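Local coordinates for protein GH26A (Muricauda sp. MAR_2010_75, PDB 6Q75) that is a family 26 glycoside hydrolase that probably cleaves internal glycosidic bonds in a polysaccharide such as a beta-mannan, at residues L107-G112 with R173-M178; P169-P174 with I215-A220. All blocks are in the same frame, centred on the assembly; numbering follows the deposited sequence.

Contact 1 (L107-G112 with R173-M178)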
# COMPACT_ATOMS: atom_id res chain seq x y z
N LEU A 107 -3.81 4.19 0.25
CA LEU A 107 -4.66 3.52 1.24
C LEU A 107 -4.39 2.03 1.22
O LEU A 107 -4.16 1.43 0.16
CB LEU A 107 -6.16 3.79 0.94
CG LEU A 107 -6.52 5.28 1.06
CD1 LEU A 107 -7.95 5.52 0.55
CD2 LEU A 107 -6.36 5.77 2.51
N MET A 108 -4.37 1.43 2.42
CA MET A 108 -4.23 -0.00 2.61
C MET A 108 -5.44 -0.51 3.41
O MET A 108 -6.37 0.24 3.72
CB MET A 108 -2.92 -0.34 3.34
CG MET A 108 -2.87 0.25 4.75
SD MET A 108 -1.23 0.12 5.51
CE MET A 108 -0.97 -1.66 5.44
N TRP A 109 -5.40 -1.79 3.77
CA TRP A 109 -6.59 -2.43 4.33
C TRP A 109 -6.23 -3.67 5.14
O TRP A 109 -6.39 -4.79 4.65
CB TRP A 109 -7.57 -2.77 3.21
CG TRP A 109 -8.91 -3.33 3.67
CD1 TRP A 109 -9.57 -3.07 4.85
CD2 TRP A 109 -9.73 -4.27 2.96
NE1 TRP A 109 -10.77 -3.77 4.89
CE2 TRP A 109 -10.87 -4.53 3.75
CE3 TRP A 109 -9.60 -4.92 1.72
CZ2 TRP A 109 -11.91 -5.41 3.34
CZ3 TRP A 109 -10.62 -5.80 1.32
CH2 TRP A 109 -11.74 -6.04 2.14
N HIS A 110 -5.74 -3.50 6.36
CA HIS A 110 -5.78 -4.63 7.28
C HIS A 110 -7.24 -5.03 7.48
O HIS A 110 -8.12 -4.18 7.64
CB HIS A 110 -5.16 -4.29 8.62
CG HIS A 110 -3.67 -4.17 8.60
ND1 HIS A 110 -3.03 -2.95 8.63
CD2 HIS A 110 -2.69 -5.11 8.57
CE1 HIS A 110 -1.72 -3.14 8.64
NE2 HIS A 110 -1.49 -4.44 8.61
N VAL A 111 -7.48 -6.33 7.47
CA VAL A 111 -8.82 -6.87 7.58
C VAL A 111 -8.75 -8.26 8.20
O VAL A 111 -7.78 -9.01 7.99
CB VAL A 111 -9.48 -6.86 6.19
CG1 VAL A 111 -8.75 -7.81 5.24
CG2 VAL A 111 -10.98 -7.20 6.31
N GLY A 112 -9.76 -8.61 9.00
CA GLY A 112 -9.86 -9.95 9.53
C GLY A 112 -10.37 -10.92 8.47
O GLY A 112 -10.50 -10.60 7.29
N ARG A 173 -3.23 -0.50 -1.91
CA ARG A 173 -2.30 -1.57 -1.55
C ARG A 173 -3.01 -2.62 -0.69
O ARG A 173 -2.85 -2.65 0.54
CB ARG A 173 -1.04 -1.02 -0.85
CG ARG A 173 -0.66 0.42 -1.26
CD ARG A 173 0.76 0.76 -0.78
NE ARG A 173 0.98 0.33 0.61
CZ ARG A 173 0.53 0.99 1.67
NH1 ARG A 173 0.76 0.51 2.89
NH2 ARG A 173 -0.18 2.11 1.53
N PRO A 174 -3.86 -3.45 -1.29
CA PRO A 174 -4.57 -4.48 -0.52
C PRO A 174 -3.73 -5.74 -0.26
O PRO A 174 -2.85 -6.12 -1.04
CB PRO A 174 -5.77 -4.81 -1.43
CG PRO A 174 -5.15 -4.69 -2.85
CD PRO A 174 -4.11 -3.52 -2.73
N TYR A 175 -4.07 -6.42 0.84
CA TYR A 175 -3.52 -7.74 1.17
C TYR A 175 -1.99 -7.73 1.10
O TYR A 175 -1.36 -8.56 0.45
CB TYR A 175 -4.08 -8.82 0.26
CG TYR A 175 -5.59 -8.99 0.37
CD1 TYR A 175 -6.20 -9.21 1.62
CD2 TYR A 175 -6.40 -8.94 -0.75
CE1 TYR A 175 -7.60 -9.38 1.72
CE2 TYR A 175 -7.79 -9.12 -0.65
CZ TYR A 175 -8.37 -9.33 0.58
OH TYR A 175 -9.75 -9.49 0.68
N HIS A 176 -1.42 -6.73 1.75
CA HIS A 176 0.01 -6.46 1.70
C HIS A 176 0.80 -7.52 2.49
O HIS A 176 0.27 -8.27 3.30
CB HIS A 176 0.29 -5.07 2.27
CG HIS A 176 -0.15 -4.95 3.69
ND1 HIS A 176 -1.47 -5.05 4.07
CD2 HIS A 176 0.56 -4.82 4.84
CE1 HIS A 176 -1.56 -4.95 5.38
NE2 HIS A 176 -0.34 -4.80 5.87
N GLU A 177 2.11 -7.57 2.22
CA GLU A 177 3.02 -8.52 2.89
C GLU A 177 2.53 -9.97 2.72
O GLU A 177 2.68 -10.83 3.59
CB GLU A 177 3.20 -8.15 4.37
CG GLU A 177 3.94 -6.80 4.52
CD GLU A 177 4.17 -6.33 5.97
OE1 GLU A 177 3.84 -7.05 6.94
OE2 GLU A 177 4.74 -5.22 6.13
N MET A 178 2.00 -10.26 1.53
CA MET A 178 1.36 -11.55 1.28
C MET A 178 2.36 -12.69 1.18
O MET A 178 1.95 -13.85 1.25
CB MET A 178 0.52 -11.46 0.00
CG MET A 178 1.35 -11.46 -1.30
SD MET A 178 2.33 -9.96 -1.60
CE MET A 178 1.11 -8.73 -1.97
O HOH W 1 -3.71 -3.77 2.79
O HOH W 2 -6.48 -5.86 2.21
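Met108 (chi1 64°) and His176 (chi1 60°) both carry CG between the backbone N and the carbonyl carbon. Met108 then runs extended to SD and bends at chi3. This sets its terminal methyl over one face of the His176 imidazole, a close CH-pi contact with CE 3.3 Å from the ring centroid. On the same methionine, SD lies 3.3 Å from Arg173 NH1. The His176 ring also turns its CE1-NE2 edge to the face of His110 in an offset edge-to-face pair, with planes at 84° and centroids 4.4 Å apart. His110 ND1 is held separately by Asp78. Further out, Trp109 and Tyr175 lie side by side but oblique, and Val111 CG1 touches Tyr175 CE1 at 4.0 Å.

The backbones part along the contact. Arg173 N still bonds directly to Leu107 O at 3.0 Å. Beyond it, one water takes the Trp109 N-H, donates to Arg173 O and bonds to His176 ND1, 2.9 Å away, helping to fix the rotation of that ring. A second water joins Trp109 O to Tyr175 N.

His176 NE2 and the neighbouring Glu177 OE1 both bond a tris molecule, probably from the crystallisation liquor. Aromatic and histidine side chains gathered at the C-terminal ends of neighbouring parallel strands, beside a bound tris, are consistent with the active-site cleft of a family 26 (beta/alpha)8 barrel.

Contact 2 (P169-P174 with I215-A220)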
# COMPACT_ATOMS: atom_id res chain seq x y z
N PRO A 169 -7.37 9.96 -7.19
CA PRO A 169 -6.73 8.69 -7.53
C PRO A 169 -6.09 8.11 -6.28
O PRO A 169 -5.56 8.86 -5.45
CB PRO A 169 -5.66 9.10 -8.55
CG PRO A 169 -5.24 10.46 -8.05
CD PRO A 169 -6.48 11.10 -7.41
N ILE A 170 -6.09 6.78 -6.16
CA ILE A 170 -5.65 6.12 -4.93
C ILE A 170 -4.52 5.14 -5.24
O ILE A 170 -4.68 4.26 -6.08
CB ILE A 170 -6.82 5.38 -4.24
CG1 ILE A 170 -8.00 6.34 -4.04
CG2 ILE A 170 -6.36 4.67 -2.94
CD1 ILE A 170 -7.75 7.44 -3.06
N LEU A 171 -3.37 5.28 -4.55
CA LEU A 171 -2.41 4.18 -4.57
C LEU A 171 -2.93 3.10 -3.63
O LEU A 171 -2.77 3.18 -2.41
CB LEU A 171 -1.02 4.67 -4.12
CG LEU A 171 -0.44 5.73 -5.06
CD1 LEU A 171 0.80 6.39 -4.40
CD2 LEU A 171 -0.04 5.13 -6.42
N TRP A 172 -3.59 2.07 -4.20
CA TRP A 172 -4.35 1.09 -3.43
C TRP A 172 -3.48 -0.15 -3.19
O TRP A 172 -2.99 -0.75 -4.15
CB TRP A 172 -5.61 0.75 -4.24
CG TRP A 172 -6.45 -0.37 -3.77
CD1 TRP A 172 -6.81 -1.48 -4.50
CD2 TRP A 172 -7.08 -0.51 -2.49
NE1 TRP A 172 -7.61 -2.31 -3.74
CE2 TRP A 172 -7.81 -1.73 -2.52
CE3 TRP A 172 -7.11 0.29 -1.33
CZ2 TRP A 172 -8.55 -2.18 -1.42
CZ3 TRP A 172 -7.83 -0.18 -0.23
CH2 TRP A 172 -8.56 -1.40 -0.30
N ARG A 173 -3.23 -0.50 -1.91
CA ARG A 173 -2.30 -1.57 -1.55
C ARG A 173 -3.01 -2.62 -0.69
O ARG A 173 -2.85 -2.65 0.54
CB ARG A 173 -1.04 -1.02 -0.85
CG ARG A 173 -0.66 0.42 -1.26
CD ARG A 173 0.76 0.76 -0.78
NE ARG A 173 0.98 0.33 0.61
CZ ARG A 173 0.53 0.99 1.67
NH1 ARG A 173 0.76 0.51 2.89
NH2 ARG A 173 -0.18 2.11 1.53
N PRO A 174 -3.86 -3.45 -1.29
CA PRO A 174 -4.57 -4.48 -0.52
C PRO A 174 -3.73 -5.74 -0.26
O PRO A 174 -2.85 -6.12 -1.04
CB PRO A 174 -5.77 -4.81 -1.43
CG PRO A 174 -5.15 -4.69 -2.85
CD PRO A 174 -4.11 -3.52 -2.73
N ILE A 215 -4.97 2.81 -8.50
CA ILE A 215 -3.69 2.32 -8.99
C ILE A 215 -3.35 1.11 -8.15
O ILE A 215 -3.25 1.21 -6.92
CB ILE A 215 -2.60 3.41 -8.89
CG1 ILE A 215 -2.86 4.51 -9.93
CG2 ILE A 215 -1.21 2.81 -9.11
CD1 ILE A 215 -2.10 5.78 -9.65
N TRP A 216 -3.16 -0.05 -8.79
CA TRP A 216 -3.06 -1.29 -8.03
C TRP A 216 -1.62 -1.54 -7.61
O TRP A 216 -0.76 -1.84 -8.45
CB TRP A 216 -3.61 -2.47 -8.82
CG TRP A 216 -5.12 -2.41 -8.84
CD1 TRP A 216 -5.91 -1.57 -9.57
CD2 TRP A 216 -6.01 -3.17 -7.99
NE1 TRP A 216 -7.24 -1.79 -9.26
CE2 TRP A 216 -7.32 -2.76 -8.30
CE3 TRP A 216 -5.82 -4.17 -7.04
CZ2 TRP A 216 -8.44 -3.30 -7.67
CZ3 TRP A 216 -6.93 -4.71 -6.42
CH2 TRP A 216 -8.23 -4.29 -6.75
N VAL A 217 -1.37 -1.45 -6.31
CA VAL A 217 -0.01 -1.59 -5.78
C VAL A 217 0.06 -2.96 -5.12
O VAL A 217 -0.60 -3.20 -4.10
CB VAL A 217 0.35 -0.49 -4.78
CG1 VAL A 217 1.84 -0.67 -4.33
CG2 VAL A 217 0.13 0.90 -5.40
N TRP A 218 0.88 -3.84 -5.70
CA TRP A 218 1.15 -5.16 -5.15
C TRP A 218 2.32 -4.99 -4.19
O TRP A 218 3.44 -4.73 -4.64
CB TRP A 218 1.47 -6.13 -6.28
CG TRP A 218 1.79 -7.55 -5.89
CD1 TRP A 218 0.91 -8.60 -5.73
CD2 TRP A 218 3.09 -8.10 -5.68
NE1 TRP A 218 1.59 -9.76 -5.43
CE2 TRP A 218 2.93 -9.47 -5.38
CE3 TRP A 218 4.39 -7.55 -5.70
CZ2 TRP A 218 4.01 -10.30 -5.10
CZ3 TRP A 218 5.46 -8.39 -5.42
CH2 TRP A 218 5.27 -9.74 -5.13
N ASN A 219 2.07 -5.10 -2.88
CA ASN A 219 3.00 -4.66 -1.84
C ASN A 219 3.41 -5.89 -1.02
O ASN A 219 2.64 -6.35 -0.16
CB ASN A 219 2.33 -3.60 -0.95
CG ASN A 219 3.31 -2.81 -0.06
OD1 ASN A 219 3.00 -1.69 0.35
ND2 ASN A 219 4.49 -3.39 0.25
N ALA A 220 4.61 -6.40 -1.26
CA ALA A 220 5.12 -7.57 -0.57
C ALA A 220 5.98 -7.15 0.63
O ALA A 220 6.08 -5.97 0.98
CB ALA A 220 5.92 -8.45 -1.54
O HOH W 3 2.02 -2.10 3.01
O HOH W 4 -0.62 -4.79 -1.85
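Arg173 runs alongside Val217 and Asn219 of the next strand. Its CB lies 3.9 Å from Val217 O. CG packs on Val217 CB at 3.8 Å, and CD touches Val217 CG1 at 4.0 Å and lies 3.5 Å from Asn219 OD1. The bend at chi3 (-45°) turns NE toward Asn219. NE donates to Asn219 OD1 at 2.9 Å (N-H...O 151°), close to both the guanidinium and the carbonyl planes. NH1 donates to a water that lies 2.9 Å from Asn219 OD1, while NH2 is held by Thr106.

The strands are parallel. Ile215 bonds through its N to Ile170 O and through its O to Trp172 N, and Val217 N bonds to Trp172 O at 2.8 Å. Next, a water joins Pro174 O, Val217 O and Asn219 N. Leu171 CD2 meets Ile215 CG2 at 3.7 Å on the arginine's face. On the other face, Trp172 turns its CD1-NE1 edge to the face of Trp216, planes at 88°, and Pro174 CG touches the same indole.

Asn219 ND2 bonds to Asp250, so the amide is held at both ends. The buried arginine probably polarises that carbonyl, while its aliphatic part is packed as a hydrophobic chain.

In the fold
Both contacts are buried near the centre of the chain, and neither is a surface contact. They share Arg173 and Pro174, where strand 170-173 runs out into its loop. Contact 2 lies in the barrel wall and keeps three direct ladder bonds before it too passes to water at its C-terminal end. Contact 1 begins on the other edge of the same strand with a single direct bond, then follows the chains onto the C-terminal rim. Backbone bonds tie them together: Leu107 N lies 3.0 Å from Leu171 O, and Glu177 N lies 2.7 Å from Asn219 O. Arg173 belongs to both, and its side chain, like those of Met108 and His176, also touches Glu277 of strand 273-278.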